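Purine nucleoside phosphorylase YlmD (Geobacillus stearothermophilus, PDB 6T1B) catalyses the zinc-dependent phosphorolysis of adenosine, inosine and S-methyl-5'-thioadenosine to the free purine base and a ribose 1-phosphate, and also deaminates adenosine. Local coordinates at residues L28-G33 with E248-S253; A41-G46 with V57-R62; V132-G137 with D171-I176. All blocks are in the same frame, centred on the assembly; numbering follows the deposited sequence.

Contact 1. Residues L28-G33 with E248-S253; sequences LTTKHG and EALFFS
K31 lays its whole side chain across the backbone of 248-253, tying the end of strand 25-29 to the loop before strand 264-269 on the inosine side of the fold. Its CB sits over one face of the F252 ring, 3.9 Å from the centroid and displaced toward the rim, a CH-pi contact. CG lies between the backbone N and the carbonyl carbon (chi1 66°); it passes L250 O and at the same time covers the centre of the H32 ring. K31 CD rests on the peptide between L250 and F251, 3.5 Å from L250 C. A bend (chi3 -50°) turns CE toward the carbonyl oxygens of both F251 and E248. K31 NZ finishes on E248 O at 2.9 Å, nearly along the C=O axis. K31 N donates to L250 O at 2.9 Å. Beside it, H32 NE2 gives a bond of 2.8 Å to A249 O, which lies in the imidazole plane. Deeper in, L28 CD2 meets F251 CE2 at 3.9 Å, the two side chains crossing at about a right angle, and M264 of strand 264-269 touches both phenylalanines. Three successive carbonyls, those of E248, A249 and L250, thus each receive an N-H from K31 or H32. The bond from H32 requires a proton on NE2. The lysine charge is probably eased by the carbonyl dipole, and the E248 carboxylate, not in contact with NZ and weakly paired with R256, may add a distant pull.

Contact 2. Residues A41-G46 with V57-R62; sequences ASLNMG and VNNRRR. With NOS (inosine), chain B.
Between L43 and M45 the loop 41-46 runs past helix 53-67, the CA atoms of L43 and N59 lying 5.6 Å apart, and L43 centres an inverse gamma turn. N59 points at the loop and sends ND2 to N44 O, 2.9 Å away and close to its own amide plane; S36 OG is a second partner of ND2, while OD1 takes the backbone N-H of E35. M45 bends at chi2 (-59°), bringing SD to 3.7 Å from N59 CB, and CE continues to N59 O. R60, extended from CG to NE, grips M45 O side-on with NE at 2.9 Å and NH1 at 2.8 Å, the oxygen lying in the guanidinium plane. NH2 is bonded to the carbonyls of G96 and A97. N44 OD1 accepts from G46 N in an Asx turn and also from R263 N. An alanine in place of R60 would probably leave the carbonyls of M45, G96 and A97 without their guanidinium donors and open a gap beside the hypoxanthine. With R60 NH1 3.3 Å from inosine O6, the cation is likely to favour electron density on that oxygen, while the bonds to three carbonyls probably fix the guanidinium beside the base.

Contact 3. Residues V132-G137 with D171-I176; sequences VAPSAG and DIYVAI
V132 and Y173 form an antiparallel hydrogen-bonded pair in the mixed six-stranded sheet that runs from strand 85-87 to strand 237-239, where the end of strand 127-133 lies beside the start of strand 173-176. Two backbone hydrogen bonds join them: V132 N donates to Y173 O and Y173 N to V132 O, both at 2.9 Å and both fairly straight, with N-H...O angles of 157° and 162°. Just beyond this pair the chains are linked by weaker CA-H...O contacts. I172 CA approaches V132 O, which therefore has a carbon donor beside its amide donor, and A133 CA lies 3.5 Å from D171 O.

The apolar contacts are few and fall mainly on the face that carries V132 and Y173. The two side chains cross obliquely, and a chi1 of 65° places V132 CG1 against Y173 CB at 3.9 Å. Farther out, P134 CD reaches Y173 CD2 at 3.7 Å, the proline and the tyrosine crossing at about a right angle. F21 and P20 add to this face, touching V132 and Y173 respectively, and H236 stacks on the tyrosine ring. A133 and I172 instead both touch W161, so the contact pairs two inner strands of the sheet, with helix 153-163 packed against A133 and I172.

Past the strand ends the link is through solvent: one water donates to D171 O at 2.8 Å and is hydrogen-bonded to S135 OG at 3.1 Å.

In the fold
Contacts 1 and 2 are neighbours on one side of the chain, their centres 11 Å apart, and they meet directly: K31 O lies 2.8 Å from L43 N and 2.9 Å from S42 N, both probable hydrogen bonds, so K31 probably ties 248-253 to the loop 41-46. Contact 2 reaches the pocket itself through G46 and R60; contact 1 lies close by, the F252 side chain about 5 Å from that of R263, an inosine-binding residue. Contact 3 belongs to a different six-stranded sheet from the one holding strand 25-29, its centre 26 Å from that of contact 1 and 28 Å from that of contact 2, and lies away from the nucleoside and zinc sites.

Contact 1. Residues L28-G33 with E248-S253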
ATOM      1  N   LEU A  28      -4.845   1.526  -7.177  1.00 12.37           N
ATOM      2  CA  LEU A  28      -3.719   0.612  -7.338  1.00 10.75           C
ATOM      3  C   LEU A  28      -3.673   0.227  -8.815  1.00 11.06           C
ATOM      4  O   LEU A  28      -4.706  -0.108  -9.415  1.00 13.40           O
ATOM      5  CB  LEU A  28      -3.916  -0.655  -6.513  1.00 11.25           C
ATOM      6  CG  LEU A  28      -2.809  -1.708  -6.558  1.00 12.12           C
ATOM      7  CD1 LEU A  28      -1.603  -1.300  -5.736  1.00 12.68           C
ATOM      8  CD2 LEU A  28      -3.296  -3.054  -6.063  1.00 14.38           C
ATOM      9  N   THR A  29      -2.482   0.298  -9.409  1.00 10.16           N
ATOM     10  CA  THR A  29      -2.377  -0.070 -10.824  1.00 11.38           C
ATOM     11  C   THR A  29      -2.476  -1.586 -10.998  1.00 11.82           C
ATOM     12  O   THR A  29      -2.266  -2.349 -10.057  1.00 11.33           O
ATOM     13  CB  THR A  29      -1.054   0.428 -11.429  1.00 11.40           C
ATOM     14  OG1 THR A  29       0.063  -0.104 -10.727  1.00 11.10           O
ATOM     15  CG2 THR A  29      -0.983   1.934 -11.392  1.00 11.40           C
ATOM     16  N   THR A  30      -2.800  -2.010 -12.230  1.00 11.98           N
ATOM     17  CA  THR A  30      -2.681  -3.404 -12.639  1.00 11.83           C
ATOM     18  C   THR A  30      -1.444  -3.521 -13.525  1.00 13.64           C
ATOM     19  O   THR A  30      -0.762  -2.541 -13.812  1.00 13.94           O
ATOM     20  CB  THR A  30      -3.902  -3.897 -13.412  1.00 16.48           C
ATOM     21  OG1 THR A  30      -3.848  -3.298 -14.706  1.00 18.41           O
ATOM     22  CG2 THR A  30      -5.171  -3.588 -12.664  1.00 18.86           C
ATOM     23  N   LYS A  31      -1.177  -4.722 -14.004  1.00 13.29           N
ATOM     24  CA  LYS A  31       0.091  -4.958 -14.674  1.00 14.03           C
ATOM     25  C   LYS A  31       0.076  -4.547 -16.128  1.00 11.19           C
ATOM     26  O   LYS A  31       1.115  -4.661 -16.795  1.00 12.73           O
ATOM     27  CB  LYS A  31       0.477  -6.443 -14.564  1.00 17.57           C
ATOM     28  CG  LYS A  31      -0.428  -7.339 -15.273  1.00 15.82           C
ATOM     29  CD  LYS A  31      -0.448  -8.780 -14.742  1.00 31.61           C
ATOM     30  CE  LYS A  31       0.930  -9.388 -14.582  1.00 23.21           C
ATOM     31  NZ  LYS A  31       0.822 -10.906 -14.561  1.00 21.68           N
ATOM     32  N   HIS A  32      -1.062  -4.127 -16.680  1.00 11.55           N
ATOM     33  CA  HIS A  32      -1.193  -3.929 -18.114  1.00 12.41           C
ATOM     34  C   HIS A  32      -1.160  -2.463 -18.539  1.00 13.25           C
ATOM     35  O   HIS A  32      -1.492  -1.565 -17.767  1.00 14.78           O
ATOM     36  CB  HIS A  32      -2.476  -4.582 -18.574  1.00 13.73           C
ATOM     37  CG  HIS A  32      -2.477  -6.052 -18.333  1.00 13.76           C
ATOM     38  ND1 HIS A  32      -1.604  -6.900 -18.977  1.00 14.46           N
ATOM     39  CD2 HIS A  32      -3.191  -6.812 -17.468  1.00 15.27           C
ATOM     40  CE1 HIS A  32      -1.806  -8.132 -18.539  1.00 17.19           C
ATOM     41  NE2 HIS A  32      -2.774  -8.105 -17.638  1.00 17.04           N
ATOM     42  N   GLY A  33      -0.750  -2.249 -19.783  1.00 12.91           N
ATOM     43  CA  GLY A  33      -0.749  -0.931 -20.388  1.00 14.40           C
ATOM     44  C   GLY A  33       0.594  -0.238 -20.421  1.00 14.44           C
ATOM     45  O   GLY A  33       0.650   0.943 -20.784  1.00 14.64           O
ATOM     46  N   GLU A 248      -3.703 -13.542 -11.304  1.00 21.75           N
ATOM     47  CA  GLU A 248      -2.502 -13.438 -12.119  1.00 19.82           C
ATOM     48  C   GLU A 248      -2.698 -12.583 -13.358  1.00 27.28           C
ATOM     49  O   GLU A 248      -1.715 -12.095 -13.927  1.00 26.46           O
ATOM     50  CB  GLU A 248      -1.973 -14.800 -12.536  1.00 25.93           C
ATOM     51  CG  GLU A 248      -0.773 -14.693 -13.474  1.00 39.90           C
ATOM     52  CD  GLU A 248      -0.021 -15.999 -13.644  1.00 96.84           C
ATOM     53  OE1 GLU A 248      -0.658 -17.065 -13.514  1.00 71.23           O
ATOM     54  OE2 GLU A 248       1.210 -15.953 -13.907  1.00 51.60           O
ATOM     55  N   ALA A 249      -3.938 -12.420 -13.819  1.00 23.81           N
ATOM     56  CA  ALA A 249      -4.155 -11.592 -14.999  1.00 27.10           C
ATOM     57  C   ALA A 249      -4.213 -10.112 -14.665  1.00 22.61           C
ATOM     58  O   ALA A 249      -4.259  -9.287 -15.591  1.00 23.38           O
ATOM     59  CB  ALA A 249      -5.464 -11.978 -15.692  1.00 42.06           C
ATOM     60  N   LEU A 250      -4.216  -9.758 -13.386  1.00 17.59           N
ATOM     61  CA  LEU A 250      -4.208  -8.360 -13.009  1.00 17.84           C
ATOM     62  C   LEU A 250      -2.902  -7.939 -12.369  1.00 15.38           C
ATOM     63  O   LEU A 250      -2.516  -6.782 -12.513  1.00 13.91           O
ATOM     64  CB  LEU A 250      -5.317  -8.036 -12.001  1.00 22.60           C
ATOM     65  CG  LEU A 250      -6.740  -7.870 -12.513  1.00 25.35           C
ATOM     66  CD1 LEU A 250      -7.643  -7.457 -11.356  1.00 29.57           C
ATOM     67  CD2 LEU A 250      -6.783  -6.864 -13.639  1.00 27.66           C
ATOM     68  N   PHE A 251      -2.216  -8.835 -11.634  1.00 12.86           N
ATOM     69  CA  PHE A 251      -1.186  -8.417 -10.705  1.00 12.01           C
ATOM     70  C   PHE A 251       0.146  -9.135 -10.821  1.00 11.70           C
ATOM     71  O   PHE A 251       0.192 -10.341 -11.102  1.00 12.40           O
ATOM     72  CB  PHE A 251      -1.643  -8.591  -9.257  1.00 11.92           C
ATOM     73  CG  PHE A 251      -2.903  -7.842  -8.921  1.00 13.94           C
ATOM     74  CD1 PHE A 251      -4.019  -8.521  -8.470  1.00 16.39           C
ATOM     75  CD2 PHE A 251      -2.955  -6.469  -9.010  1.00 12.53           C
ATOM     76  CE1 PHE A 251      -5.182  -7.840  -8.116  1.00 17.24           C
ATOM     77  CE2 PHE A 251      -4.100  -5.778  -8.665  1.00 14.85           C
ATOM     78  CZ  PHE A 251      -5.218  -6.484  -8.219  1.00 14.45           C
ATOM     79  N   PHE A 252       1.229  -8.368 -10.626  1.00 10.42           N
ATOM     80  CA  PHE A 252       2.517  -8.937 -10.289  1.00 10.33           C
ATOM     81  C   PHE A 252       2.417  -9.536  -8.891  1.00 11.32           C
ATOM     82  O   PHE A 252       1.727  -9.008  -8.022  1.00 11.30           O
ATOM     83  CB  PHE A 252       3.600  -7.865 -10.241  1.00  9.26           C
ATOM     84  CG  PHE A 252       3.747  -7.075 -11.514  1.00  9.07           C
ATOM     85  CD1 PHE A 252       3.453  -5.700 -11.528  1.00 12.32           C
ATOM     86  CD2 PHE A 252       4.194  -7.657 -12.687  1.00 10.95           C
ATOM     87  CE1 PHE A 252       3.593  -4.965 -12.709  1.00 12.11           C
ATOM     88  CE2 PHE A 252       4.325  -6.923 -13.844  1.00 11.14           C
ATOM     89  CZ  PHE A 252       4.044  -5.563 -13.834  1.00 10.52           C
ATOM     90  N   SER A 253       3.170 -10.605  -8.648  1.00  9.82           N
ATOM     91  CA  SER A 253       3.206 -11.237  -7.340  1.00 10.30           C
ATOM     92  C   SER A 253       4.615 -11.738  -7.079  1.00  9.49           C
ATOM     93  O   SER A 253       5.082 -12.639  -7.769  1.00 10.93           O
ATOM     94  CB  SER A 253       2.221 -12.408  -7.258  1.00 11.76           C
ATOM     95  OG  SER A 253       2.406 -13.159  -6.077  1.00 11.98           O
TER

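Contact 2. Residues A41-G46 with V57-R62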
ATOM      1  N   ALA A  41       6.541  -7.495 -17.535  1.00 11.19           N
ATOM      2  CA  ALA A  41       5.504  -7.123 -18.501  1.00 11.81           C
ATOM      3  C   ALA A  41       4.208  -6.801 -17.768  1.00 11.60           C
ATOM      4  O   ALA A  41       3.705  -7.638 -17.017  1.00 12.24           O
ATOM      5  CB  ALA A  41       5.290  -8.293 -19.448  1.00 13.59           C
ATOM      6  N   SER A  42       3.635  -5.596 -17.986  1.00 11.76           N
ATOM      7  CA  SER A  42       4.222  -4.493 -18.753  1.00 11.21           C
ATOM      8  C   SER A  42       4.256  -3.167 -17.960  1.00 11.42           C
ATOM      9  O   SER A  42       5.163  -2.358 -18.152  1.00 12.28           O
ATOM     10  CB  SER A  42       3.486  -4.222 -20.061  1.00 13.28           C
ATOM     11  OG  SER A  42       2.136  -3.856 -19.852  1.00 13.36           O
ATOM     12  N   LEU A  43       3.276  -2.917 -17.081  1.00 11.38           N
ATOM     13  CA  LEU A  43       3.220  -1.653 -16.331  1.00 11.29           C
ATOM     14  C   LEU A  43       3.969  -1.757 -15.008  1.00 10.49           C
ATOM     15  O   LEU A  43       3.434  -1.542 -13.923  1.00 10.08           O
ATOM     16  CB  LEU A  43       1.782  -1.198 -16.124  1.00 11.42           C
ATOM     17  CG  LEU A  43       1.602   0.265 -15.752  1.00 12.47           C
ATOM     18  CD1 LEU A  43       1.834   1.190 -16.920  1.00 12.43           C
ATOM     19  CD2 LEU A  43       0.231   0.500 -15.150  1.00 13.77           C
ATOM     20  N   ASN A  44       5.254  -2.088 -15.112  1.00 10.00           N
ATOM     21  CA  ASN A  44       6.092  -2.160 -13.937  1.00  9.44           C
ATOM     22  C   ASN A  44       6.402  -0.758 -13.450  1.00  9.97           C
ATOM     23  O   ASN A  44       7.012   0.038 -14.175  1.00 10.57           O
ATOM     24  CB  ASN A  44       7.391  -2.885 -14.204  1.00  9.96           C
ATOM     25  CG  ASN A  44       8.307  -2.786 -13.035  1.00 10.23           C
ATOM     26  OD1 ASN A  44       7.876  -2.822 -11.877  1.00 10.47           O
ATOM     27  ND2 ASN A  44       9.581  -2.613 -13.302  1.00 10.80           N
ATOM     28  N   MET A  45       6.012  -0.465 -12.222  1.00  9.70           N
ATOM     29  CA  MET A  45       6.255   0.847 -11.629  1.00  9.86           C
ATOM     30  C   MET A  45       7.486   0.917 -10.735  1.00 11.62           C
ATOM     31  O   MET A  45       7.814   2.010 -10.234  1.00 12.28           O
ATOM     32  CB  MET A  45       5.025   1.262 -10.829  1.00 10.28           C
ATOM     33  CG  MET A  45       3.773   1.248 -11.643  1.00 11.25           C
ATOM     34  SD  MET A  45       3.918   2.382 -13.065  1.00 14.76           S
ATOM     35  CE  MET A  45       2.271   2.935 -13.308  1.00 21.17           C
ATOM     36  N   GLY A  46       8.158  -0.203 -10.489  1.00 10.48           N
ATOM     37  CA  GLY A  46       9.252  -0.256  -9.545  1.00 12.43           C
ATOM     38  C   GLY A  46      10.576   0.050 -10.211  1.00 12.15           C
ATOM     39  O   GLY A  46      10.939  -0.574 -11.207  1.00 11.77           O
ATOM     40  N   VAL A  57      10.087   4.694 -15.980  1.00 12.23           N
ATOM     41  CA  VAL A  57       9.681   6.100 -15.946  1.00 11.31           C
ATOM     42  C   VAL A  57       8.534   6.344 -16.920  1.00 13.11           C
ATOM     43  O   VAL A  57       7.584   7.074 -16.608  1.00 14.17           O
ATOM     44  CB  VAL A  57      10.873   7.043 -16.154  1.00 14.25           C
ATOM     45  CG1 VAL A  57      10.412   8.487 -16.303  1.00 16.81           C
ATOM     46  CG2 VAL A  57      11.812   6.911 -14.972  1.00 16.52           C
ATOM     47  N   ASN A  58       8.582   5.724 -18.103  1.00 11.85           N
ATOM     48  CA  ASN A  58       7.481   5.903 -19.054  1.00 12.14           C
ATOM     49  C   ASN A  58       6.183   5.295 -18.520  1.00 11.93           C
ATOM     50  O   ASN A  58       5.096   5.855 -18.738  1.00 14.71           O
ATOM     51  CB  ASN A  58       7.851   5.339 -20.424  1.00 14.98           C
ATOM     52  CG  ASN A  58       8.758   6.271 -21.186  1.00 16.44           C
ATOM     53  OD1 ASN A  58       8.711   7.490 -20.997  1.00 18.86           O
ATOM     54  ND2 ASN A  58       9.574   5.713 -22.076  1.00 18.28           N
ATOM     55  N   ASN A  59       6.272   4.174 -17.805  1.00 10.85           N
ATOM     56  CA  ASN A  59       5.100   3.589 -17.158  1.00 12.40           C
ATOM     57  C   ASN A  59       4.518   4.548 -16.130  1.00 12.24           C
ATOM     58  O   ASN A  59       3.294   4.742 -16.063  1.00 13.78           O
ATOM     59  CB  ASN A  59       5.454   2.264 -16.478  1.00 12.74           C
ATOM     60  CG  ASN A  59       5.865   1.206 -17.469  1.00 11.84           C
ATOM     61  OD1 ASN A  59       5.464   1.248 -18.633  1.00 12.89           O
ATOM     62  ND2 ASN A  59       6.632   0.227 -17.008  1.00 12.13           N
ATOM     63  N   ARG A  60       5.388   5.184 -15.341  1.00 13.35           N
ATOM     64  CA  ARG A  60       4.914   6.149 -14.359  1.00 11.39           C
ATOM     65  C   ARG A  60       4.304   7.358 -15.051  1.00 12.70           C
ATOM     66  O   ARG A  60       3.263   7.864 -14.613  1.00 14.25           O
ATOM     67  CB  ARG A  60       6.067   6.552 -13.446  1.00 12.89           C
ATOM     68  CG  ARG A  60       6.546   5.417 -12.550  1.00 11.68           C
ATOM     69  CD  ARG A  60       7.617   5.908 -11.592  1.00 11.40           C
ATOM     70  NE  ARG A  60       7.873   4.899 -10.586  1.00 11.97           N
ATOM     71  CZ  ARG A  60       8.321   5.143  -9.362  1.00 13.28           C
ATOM     72  NH1 ARG A  60       8.471   4.134  -8.507  1.00 16.80           N
ATOM     73  NH2 ARG A  60       8.636   6.385  -8.992  1.00 14.43           N
ATOM     74  N   ARG A  61       4.923   7.849 -16.134  1.00 14.07           N
ATOM     75  CA  ARG A  61       4.332   8.944 -16.897  1.00 14.66           C
ATOM     76  C   ARG A  61       2.968   8.555 -17.451  1.00 15.48           C
ATOM     77  O   ARG A  61       2.067   9.400 -17.541  1.00 17.97           O
ATOM     78  CB  ARG A  61       5.267   9.373 -18.033  1.00 15.87           C
ATOM     79  CG  ARG A  61       6.538  10.049 -17.520  1.00 19.74           C
ATOM     80  CD  ARG A  61       7.262  10.835 -18.571  1.00 35.95           C
ATOM     81  NE  ARG A  61       8.266  11.713 -17.972  1.00 58.43           N
ATOM     82  CZ  ARG A  61       8.002  12.797 -17.241  1.00 66.39           C
ATOM     83  NH1 ARG A  61       9.000  13.519 -16.753  1.00 53.07           N
ATOM     84  NH2 ARG A  61       6.752  13.159 -16.983  1.00 59.15           N
ATOM     85  N   ARG A  62       2.792   7.290 -17.820  1.00 15.73           N
ATOM     86  CA  ARG A  62       1.509   6.840 -18.352  1.00 18.29           C
ATOM     87  C   ARG A  62       0.422   6.917 -17.281  1.00 14.95           C
ATOM     88  O   ARG A  62      -0.656   7.468 -17.520  1.00 16.72           O
ATOM     89  CB  ARG A  62       1.652   5.425 -18.900  1.00 16.42           C
ATOM     90  CG  ARG A  62       0.398   4.872 -19.550  1.00 18.28           C
ATOM     91  CD  ARG A  62       0.156   5.528 -20.875  1.00 33.65           C
ATOM     92  NE  ARG A  62       1.075   5.019 -21.879  1.00 20.69           N
ATOM     93  CZ  ARG A  62       1.349   5.638 -23.020  1.00 65.89           C
ATOM     94  NH1 ARG A  62       2.188   5.077 -23.873  1.00 32.85           N
ATOM     95  NH2 ARG A  62       0.804   6.824 -23.296  1.00 30.70           N
TER
HETATM   96  N9  NOS B 301      11.089  -2.001  -4.844  1.00 28.56           N
HETATM   97  C4  NOS B 301      10.682  -0.729  -4.685  1.00 26.01           C
HETATM   98  N3  NOS B 301      10.185   0.046  -3.524  1.00 25.85           N
HETATM   99  C2  NOS B 301       9.868   1.437  -3.688  1.00 25.92           C
HETATM  100  N1  NOS B 301      10.020   2.094  -4.955  1.00 25.76           N
HETATM  101  C6  NOS B 301      10.489   1.404  -6.096  1.00 23.83           C
HETATM  102  O6  NOS B 301      10.581   2.008  -7.130  1.00 19.81           O
HETATM  103  C5  NOS B 301      10.821  -0.088  -5.893  1.00 24.18           C
HETATM  104  N7  NOS B 301      11.237  -0.968  -6.749  1.00 21.97           N
HETATM  105  C8  NOS B 301      11.417  -2.135  -6.134  1.00 27.12           C
HETATM  106  C5' NOS B 301       7.966  -2.980  -2.054  1.00 40.47           C
HETATM  107  O5' NOS B 301       6.883  -3.906  -2.033  1.00 41.78           O
HETATM  108  C4' NOS B 301       9.272  -3.680  -2.327  1.00 38.12           C
HETATM  109  O4' NOS B 301       9.666  -3.393  -3.687  1.00 35.88           O
HETATM  110  C1' NOS B 301      11.009  -2.957  -3.725  1.00 33.55           C
HETATM  111  C2' NOS B 301      11.330  -2.421  -2.333  1.00 36.43           C
HETATM  112  O2' NOS B 301      12.715  -2.570  -2.051  1.00 37.52           O
HETATM  113  C3' NOS B 301      10.447  -3.284  -1.431  1.00 38.34           C
HETATM  114  O3' NOS B 301      11.165  -4.469  -1.048  1.00 39.57           O

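Contact 3. Residues V132-G137 with D171-I176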
ATOM      1  N   VAL A 132      -7.401   7.965   5.182  1.00 12.96           N
ATOM      2  CA  VAL A 132      -7.938   9.279   4.891  1.00 14.45           C
ATOM      3  C   VAL A 132      -8.646   9.780   6.131  1.00 15.84           C
ATOM      4  O   VAL A 132      -9.323   9.026   6.835  1.00 15.49           O
ATOM      5  CB  VAL A 132      -8.870   9.261   3.657  1.00 15.54           C
ATOM      6  CG1 VAL A 132     -10.108   8.432   3.879  1.00 15.14           C
ATOM      7  CG2 VAL A 132      -9.203  10.684   3.207  1.00 16.13           C
ATOM      8  N   ALA A 133      -8.467  11.056   6.416  1.00 15.11           N
ATOM      9  CA  ALA A 133      -9.316  11.774   7.367  1.00 17.35           C
ATOM     10  C   ALA A 133      -9.938  12.896   6.541  1.00 19.96           C
ATOM     11  O   ALA A 133      -9.352  13.991   6.400  1.00 19.56           O
ATOM     12  CB  ALA A 133      -8.512  12.296   8.552  1.00 16.97           C
ATOM     13  N   PRO A 134     -11.130  12.678   5.964  1.00 18.81           N
ATOM     14  CA  PRO A 134     -11.653  13.639   4.976  1.00 20.65           C
ATOM     15  C   PRO A 134     -11.869  15.026   5.530  1.00 25.98           C
ATOM     16  O   PRO A 134     -11.631  16.019   4.832  1.00 27.68           O
ATOM     17  CB  PRO A 134     -12.981  13.009   4.534  1.00 22.41           C
ATOM     18  CG  PRO A 134     -12.856  11.582   4.834  1.00 26.99           C
ATOM     19  CD  PRO A 134     -11.989  11.478   6.069  1.00 20.76           C
ATOM     20  N   SER A 135     -12.352  15.132   6.766  1.00 22.12           N
ATOM     21  CA  SER A 135     -12.618  16.448   7.326  1.00 24.66           C
ATOM     22  C   SER A 135     -11.329  17.256   7.388  1.00 32.04           C
ATOM     23  O   SER A 135     -11.313  18.442   7.035  1.00 42.85           O
ATOM     24  CB  SER A 135     -13.262  16.302   8.704  1.00 28.40           C
ATOM     25  OG  SER A 135     -12.388  15.686   9.637  1.00 37.70           O
ATOM     26  N   ALA A 136     -10.236  16.618   7.787  1.00 21.49           N
ATOM     27  CA  ALA A 136      -8.970  17.293   8.031  1.00 19.89           C
ATOM     28  C   ALA A 136      -8.067  17.352   6.813  1.00 17.75           C
ATOM     29  O   ALA A 136      -6.974  17.921   6.895  1.00 19.42           O
ATOM     30  CB  ALA A 136      -8.230  16.605   9.172  1.00 23.56           C
ATOM     31  N   GLY A 137      -8.451  16.737   5.702  1.00 19.13           N
ATOM     32  CA  GLY A 137      -7.614  16.794   4.522  1.00 18.66           C
ATOM     33  C   GLY A 137      -6.326  16.006   4.630  1.00 16.51           C
ATOM     34  O   GLY A 137      -5.359  16.323   3.937  1.00 17.86           O
ATOM     35  N   ASP A 171     -12.001   9.664  13.418  1.00 21.29           N
ATOM     36  CA  ASP A 171     -12.121  10.449  12.201  1.00 22.32           C
ATOM     37  C   ASP A 171     -11.347   9.842  11.038  1.00 19.22           C
ATOM     38  O   ASP A 171     -11.312  10.442   9.959  1.00 20.21           O
ATOM     39  CB  ASP A 171     -11.626  11.885  12.428  1.00 24.90           C
ATOM     40  CG  ASP A 171     -12.526  12.683  13.353  1.00 36.20           C
ATOM     41  OD1 ASP A 171     -12.028  13.615  14.020  1.00 36.45           O
ATOM     42  OD2 ASP A 171     -13.730  12.371  13.425  1.00 33.54           O
ATOM     43  N   ILE A 172     -10.747   8.690  11.234  1.00 18.51           N
ATOM     44  CA  ILE A 172      -9.926   8.041  10.224  1.00 16.91           C
ATOM     45  C   ILE A 172     -10.714   6.939   9.541  1.00 16.77           C
ATOM     46  O   ILE A 172     -11.509   6.235  10.181  1.00 16.54           O
ATOM     47  CB  ILE A 172      -8.641   7.476  10.865  1.00 17.23           C
ATOM     48  CG1 ILE A 172      -7.873   8.629  11.520  1.00 17.19           C
ATOM     49  CG2 ILE A 172      -7.806   6.720   9.845  1.00 17.25           C
ATOM     50  CD1 ILE A 172      -6.614   8.175  12.253  1.00 19.94           C
ATOM     51  N   TYR A 173     -10.493   6.797   8.246  1.00 14.48           N
ATOM     52  CA  TYR A 173     -11.039   5.727   7.427  1.00 15.16           C
ATOM     53  C   TYR A 173      -9.882   5.069   6.700  1.00 14.35           C
ATOM     54  O   TYR A 173      -8.891   5.719   6.347  1.00 13.68           O
ATOM     55  CB  TYR A 173     -12.059   6.254   6.421  1.00 16.57           C
ATOM     56  CG  TYR A 173     -13.226   6.963   7.052  1.00 17.19           C
ATOM     57  CD1 TYR A 173     -14.455   6.332   7.207  1.00 19.23           C
ATOM     58  CD2 TYR A 173     -13.116   8.278   7.466  1.00 19.11           C
ATOM     59  CE1 TYR A 173     -15.524   6.986   7.781  1.00 22.15           C
ATOM     60  CE2 TYR A 173     -14.187   8.937   8.039  1.00 21.62           C
ATOM     61  CZ  TYR A 173     -15.382   8.293   8.193  1.00 19.96           C
ATOM     62  OH  TYR A 173     -16.436   8.980   8.749  1.00 23.57           O
ATOM     63  N   VAL A 174      -9.989   3.760   6.511  1.00 14.29           N
ATOM     64  CA  VAL A 174      -8.891   2.963   5.978  1.00 12.57           C
ATOM     65  C   VAL A 174      -9.407   2.051   4.879  1.00 14.66           C
ATOM     66  O   VAL A 174     -10.484   1.462   5.016  1.00 13.86           O
ATOM     67  CB  VAL A 174      -8.217   2.114   7.082  1.00 12.67           C
ATOM     68  CG1 VAL A 174      -7.247   1.151   6.447  1.00 16.61           C
ATOM     69  CG2 VAL A 174      -7.549   3.022   8.119  1.00 17.16           C
ATOM     70  N   ALA A 175      -8.637   1.911   3.806  1.00 12.71           N
ATOM     71  CA  ALA A 175      -8.873   0.853   2.836  1.00 12.50           C
ATOM     72  C   ALA A 175      -7.627  -0.018   2.821  1.00 12.04           C
ATOM     73  O   ALA A 175      -6.508   0.491   2.703  1.00 11.62           O
ATOM     74  CB  ALA A 175      -9.145   1.406   1.448  1.00 12.55           C
ATOM     75  N   ILE A 176      -7.814  -1.325   2.976  1.00 12.58           N
ATOM     76  CA  ILE A 176      -6.738  -2.302   2.862  1.00 12.31           C
ATOM     77  C   ILE A 176      -6.872  -2.892   1.470  1.00 12.99           C
ATOM     78  O   ILE A 176      -7.930  -3.443   1.133  1.00 13.66           O
ATOM     79  CB  ILE A 176      -6.847  -3.355   3.967  1.00 14.06           C
ATOM     80  CG1 ILE A 176      -6.517  -2.713   5.314  1.00 15.68           C
ATOM     81  CG2 ILE A 176      -5.942  -4.540   3.695  1.00 17.10           C
ATOM     82  CD1 ILE A 176      -6.902  -3.548   6.495  1.00 16.45           C
TER
HETATM   83  O   HOH W   1     -12.626  12.678   8.974  1.00 23.40           O